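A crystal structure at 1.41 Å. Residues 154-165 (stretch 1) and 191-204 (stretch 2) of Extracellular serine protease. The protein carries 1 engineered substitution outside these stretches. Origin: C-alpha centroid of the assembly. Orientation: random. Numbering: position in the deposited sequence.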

# COMPACT_ATOMS: atom_id res chain seq x y z
N LEU A 154 0.16 4.56 -17.60
CA LEU A 154 1.43 4.60 -18.31
C LEU A 154 2.58 5.00 -17.40
O LEU A 154 2.43 5.85 -16.52
N GLN A 155 3.72 4.37 -17.63
CA GLN A 155 4.94 4.71 -16.90
C GLN A 155 5.22 6.21 -16.90
O GLN A 155 5.57 6.78 -15.87
N LYS A 156 5.06 6.87 -18.05
CA LYS A 156 5.34 8.30 -18.13
C LYS A 156 4.46 9.09 -17.16
O LYS A 156 4.88 10.09 -16.59
N ASP A 157 3.23 8.62 -16.97
CA ASP A 157 2.28 9.28 -16.08
C ASP A 157 2.56 8.98 -14.60
O ASP A 157 2.41 9.87 -13.75
N TRP A 158 2.97 7.74 -14.29
CA TRP A 158 3.42 7.44 -12.92
C TRP A 158 4.59 8.35 -12.53
O TRP A 158 4.59 8.95 -11.47
N LEU A 159 5.59 8.44 -13.40
CA LEU A 159 6.73 9.33 -13.19
C LEU A 159 6.27 10.78 -12.96
O LEU A 159 6.71 11.44 -12.02
N TYR A 160 5.36 11.25 -13.82
CA TYR A 160 4.89 12.62 -13.75
C TYR A 160 4.27 12.95 -12.39
O TYR A 160 4.48 14.03 -11.83
N ALA A 161 3.50 11.99 -11.86
CA ALA A 161 2.72 12.19 -10.64
C ALA A 161 3.51 11.97 -9.37
O ALA A 161 3.16 12.52 -8.32
N LEU A 162 4.55 11.14 -9.44
CA LEU A 162 5.20 10.63 -8.24
C LEU A 162 6.56 11.27 -7.96
O LEU A 162 7.39 10.73 -7.23
N GLY A 163 6.81 12.43 -8.57
CA GLY A 163 7.96 13.25 -8.20
C GLY A 163 8.99 13.50 -9.26
O GLY A 163 9.95 14.22 -9.01
N ASP A 164 8.81 12.92 -10.45
CA ASP A 164 9.81 13.07 -11.52
C ASP A 164 9.65 14.36 -12.31
O ASP A 164 10.62 14.85 -12.90
N SER A 165 8.46 14.94 -12.31
CA SER A 165 8.19 16.15 -13.10
C SER A 165 8.43 17.42 -12.31
O SER A 165 8.47 17.41 -11.08
N LEU A 191 11.96 -3.43 -14.74
CA LEU A 191 12.46 -2.08 -14.95
C LEU A 191 11.48 -0.99 -14.53
O LEU A 191 11.90 0.04 -14.00
N ASP A 192 10.19 -1.21 -14.74
CA ASP A 192 9.19 -0.22 -14.35
C ASP A 192 9.24 0.01 -12.84
O ASP A 192 9.15 1.15 -12.38
N GLN A 193 9.37 -1.07 -12.08
CA GLN A 193 9.42 -1.00 -10.62
C GLN A 193 10.74 -0.43 -10.11
O GLN A 193 10.75 0.36 -9.18
N SER A 194 11.84 -0.85 -10.73
CA SER A 194 13.15 -0.32 -10.39
C SER A 194 13.20 1.20 -10.60
O SER A 194 13.70 1.93 -9.75
N GLN A 195 12.63 1.66 -11.71
CA GLN A 195 12.63 3.08 -12.02
C GLN A 195 11.86 3.87 -10.97
O GLN A 195 12.32 4.93 -10.52
N LEU A 196 10.70 3.37 -10.56
CA LEU A 196 9.92 4.07 -9.54
C LEU A 196 10.60 3.98 -8.16
O LEU A 196 10.62 4.95 -7.42
N ASP A 197 11.17 2.82 -7.83
CA ASP A 197 11.90 2.70 -6.56
C ASP A 197 13.05 3.70 -6.49
O ASP A 197 13.25 4.31 -5.44
N ARG A 198 13.76 3.88 -7.59
CA ARG A 198 14.88 4.82 -7.62
C ARG A 198 14.39 6.25 -7.44
O ARG A 198 15.01 7.05 -6.74
N LEU A 199 13.26 6.56 -8.08
CA LEU A 199 12.66 7.88 -7.92
C LEU A 199 12.25 8.11 -6.46
O LEU A 199 12.50 9.18 -5.89
N PHE A 200 11.59 7.12 -5.87
CA PHE A 200 11.10 7.26 -4.50
C PHE A 200 12.29 7.44 -3.55
O PHE A 200 12.20 8.19 -2.59
N GLU A 201 13.39 6.72 -3.81
CA GLU A 201 14.59 6.86 -2.99
C GLU A 201 15.12 8.29 -3.06
O GLU A 201 15.40 8.90 -2.03
N GLN A 202 15.23 8.82 -4.27
CA GLN A 202 15.76 10.17 -4.43
C GLN A 202 14.87 11.22 -3.77
O GLN A 202 15.34 12.17 -3.15
N GLN A 203 13.56 11.02 -3.91
CA GLN A 203 12.59 11.94 -3.34
C GLN A 203 12.51 11.87 -1.82
O GLN A 203 12.25 12.87 -1.16
N THR A 204 12.71 10.67 -1.27
CA THR A 204 12.66 10.50 0.18
C THR A 204 13.90 11.08 0.85
O THR A 204 13.79 11.78 1.87

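How do the two helices meet? Helix 155-164 and helix 191-204 run nearly parallel, their N-to-C directions 15° apart and their axes 9.3 Å apart at closest approach, and together they bury 537 Å². The register pairs the start of one helix with the start of the other, so Q155 lies near D192, L159 near L196 and D164 near L199. The polar contacts gather at the N-terminal end; leucines fill much of the rest.

Which donors and acceptors does Q155 satisfy? Its CA-to-CB bond points toward the second helix, and with chi1 t and chi2 p the amide is carried to that helix's backbone, where both of its polar atoms find partners. NE2 donates twice, to the backbone O of D192 at 3.0 Å and to OE1 of Q195 at 2.9 Å, which uses both amide hydrogens. The D192 carbonyl also accepts the helical bond from L196 N, at 3.3 Å from D192 O, so the glutamine shares an acceptor already engaged in the helix. On the other side of the amide, OE1 of Q155 accepts from water 1 at 2.7 Å, and the same water donates to OD2 of D192 at 3.0 Å. The water thus spends its two hydrogens bridging two acceptors that could not bond to each other directly. D192, chi1 p, has its OD1 bonded to a residue just outside one of the two stretches. Q195 reaches in through chi1 t and chi2 t, and its NE2 is satisfied elsewhere in the structure, leaving OE1 to receive Q155.

What fills the space between the helices beyond this polar cluster? L196 (m, t) points toward the first helix and sits as a knob among Q155, W158, L159 and L162. Its CD2 lies 4.0 Å from L159 CD2 and 4.2 Å from W158 CB. The CA-to-CB bond of W158 (m) points toward the second helix, but the end of its side chain leads away, and its NE1 bonds to a residue just outside one of the two stretches. L159 (m, t) starts sideways, yet its end comes nearer, bringing CD1 to 3.6 Å from Q195 OE1.

How does the C-terminal end of the first helix fit against its neighbour? L199 (t, p) is the second knob, set among L159, L162, G163 and D164, with CD2 3.4 Å from the backbone O of L162. L162 (m, t) points toward the second helix, and its CB packs 4.0 Å from CE1 of F200. At G163, phi is 118°, and a CB would jam against the preceding carbonyl; it would also fall 2.8 Å from Q203 NE2, so the absent side chain makes room for that amide. Q203 (m, m) needs no partner from the first helix: its OE1 bonds to a residue just outside one of the two stretches and its NE2 elsewhere in the structure. Within the wider pi-type turn, D164 N donates to L159 O at 3.0 Å, and just beyond it S165 OG (chi1 p) donates to Y160 O at 2.8 Å.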

# COMPACT_ATOMS: atom_id res chain seq x y z
CB LEU A 154 1.35 5.58 -19.48
CG LEU A 154 0.31 5.26 -20.55
CD1 LEU A 154 0.26 6.36 -21.58
CD2 LEU A 154 0.60 3.92 -21.20
CB GLN A 155 6.14 3.93 -17.43
CG GLN A 155 7.39 4.02 -16.53
CD GLN A 155 7.27 3.20 -15.26
OE1 GLN A 155 6.28 2.50 -15.05
NE2 GLN A 155 8.30 3.25 -14.41
CB LYS A 156 5.19 8.81 -19.57
CG LYS A 156 3.78 8.87 -20.09
CD LYS A 156 3.73 9.65 -21.42
CE LYS A 156 2.33 9.63 -22.01
NZ LYS A 156 2.29 10.21 -23.38
CB ASP A 157 0.85 8.94 -16.47
CG ASP A 157 0.49 9.47 -17.85
OD1 ASP A 157 1.02 10.54 -18.23
OD2 ASP A 157 -0.34 8.84 -18.52
CB TRP A 158 3.81 5.97 -12.74
CG TRP A 158 2.67 5.00 -12.79
CD1 TRP A 158 2.48 4.01 -13.72
CD2 TRP A 158 1.56 4.91 -11.88
NE1 TRP A 158 1.33 3.30 -13.43
CE2 TRP A 158 0.74 3.84 -12.32
CE3 TRP A 158 1.19 5.62 -10.73
CZ2 TRP A 158 -0.43 3.47 -11.65
CZ3 TRP A 158 0.01 5.26 -10.08
CH2 TRP A 158 -0.78 4.19 -10.54
CB LEU A 159 7.67 9.26 -14.39
CG LEU A 159 8.46 7.96 -14.54
CD1 LEU A 159 9.18 7.98 -15.87
CD2 LEU A 159 9.45 7.77 -13.39
CB TYR A 160 3.90 12.93 -14.89
CG TYR A 160 3.71 14.42 -15.09
CD1 TYR A 160 2.80 15.15 -14.32
CD2 TYR A 160 4.47 15.10 -16.04
CE1 TYR A 160 2.66 16.52 -14.48
CE2 TYR A 160 4.33 16.46 -16.21
CZ TYR A 160 3.43 17.17 -15.43
OH TYR A 160 3.30 18.52 -15.59
CB ALA A 161 1.53 11.26 -10.66
CB LEU A 162 5.27 9.10 -8.29
CG LEU A 162 3.93 8.39 -8.05
CD1 LEU A 162 3.98 6.95 -8.54
CD2 LEU A 162 3.52 8.46 -6.56
CB ASP A 164 9.77 11.86 -12.46
CG ASP A 164 10.82 11.93 -13.54
OD1 ASP A 164 12.01 11.80 -13.20
OD2 ASP A 164 10.45 12.07 -14.72
CB SER A 165 6.75 16.13 -13.61
OG SER A 165 5.83 16.33 -12.55
CB LEU A 191 12.88 -1.89 -16.40
CG LEU A 191 14.17 -2.61 -16.83
CD1 LEU A 191 14.46 -2.25 -18.27
CD2 LEU A 191 15.36 -2.23 -15.95
CB ASP A 192 7.77 -0.59 -14.83
CG ASP A 192 7.16 -1.73 -14.05
OD1 ASP A 192 7.65 -2.86 -14.17
OD2 ASP A 192 6.18 -1.48 -13.32
CB GLN A 193 9.16 -2.36 -9.99
CG GLN A 193 7.80 -2.94 -10.35
CD GLN A 193 7.57 -4.28 -9.71
OE1 GLN A 193 7.21 -4.35 -8.54
NE2 GLN A 193 7.79 -5.35 -10.46
CB SER A 194 14.25 -1.01 -11.21
OG SER A 194 15.53 -0.47 -10.92
CB GLN A 195 12.06 3.33 -13.41
CG GLN A 195 12.11 4.78 -13.85
CD GLN A 195 11.65 4.98 -15.27
OE1 GLN A 195 10.53 4.60 -15.62
NE2 GLN A 195 12.49 5.58 -16.11
CB LEU A 196 8.47 3.58 -9.51
CG LEU A 196 7.67 4.02 -10.73
CD1 LEU A 196 6.34 3.29 -10.81
CD2 LEU A 196 7.43 5.53 -10.74
CB ASP A 197 12.42 1.28 -6.35
CG ASP A 197 11.34 0.30 -5.92
OD1 ASP A 197 10.15 0.69 -5.77
OD2 ASP A 197 11.69 -0.88 -5.70
CB ARG A 198 15.69 4.66 -8.91
CG ARG A 198 16.49 3.37 -8.96
CD ARG A 198 17.02 3.09 -10.34
NE ARG A 198 17.64 1.77 -10.42
CZ ARG A 198 18.24 1.29 -11.51
NH1 ARG A 198 18.32 2.02 -12.61
NH2 ARG A 198 18.77 0.08 -11.48
CB LEU A 199 11.44 8.03 -8.83
CG LEU A 199 10.62 9.31 -8.68
CD1 LEU A 199 11.45 10.55 -9.03
CD2 LEU A 199 9.35 9.24 -9.51
CB PHE A 200 10.29 6.04 -4.06
CG PHE A 200 8.88 5.93 -4.63
CD1 PHE A 200 8.52 6.42 -5.90
CD2 PHE A 200 7.92 5.25 -3.90
CE1 PHE A 200 7.21 6.24 -6.37
CE2 PHE A 200 6.63 5.06 -4.37
CZ PHE A 200 6.27 5.54 -5.61
CB GLU A 201 15.66 5.86 -3.43
CG GLU A 201 16.99 6.05 -2.69
CD GLU A 201 18.01 4.96 -2.95
OE1 GLU A 201 17.72 4.00 -3.69
OE2 GLU A 201 19.12 5.09 -2.41
CB GLN A 202 15.96 10.48 -5.91
CG GLN A 202 17.12 9.72 -6.49
CD GLN A 202 18.40 9.83 -5.65
OE1 GLN A 202 18.79 10.93 -5.23
NE2 GLN A 202 19.06 8.70 -5.41
CB GLN A 203 11.22 11.68 -3.96
CG GLN A 203 11.09 12.26 -5.38
CD GLN A 203 10.98 13.77 -5.36
OE1 GLN A 203 11.97 14.48 -5.55
NE2 GLN A 203 9.78 14.27 -5.09
CB THR A 204 12.52 9.01 0.57
OG1 THR A 204 11.29 8.49 0.04
CG2 THR A 204 12.52 8.84 2.09
O HOH W 1 4.77 1.15 -13.25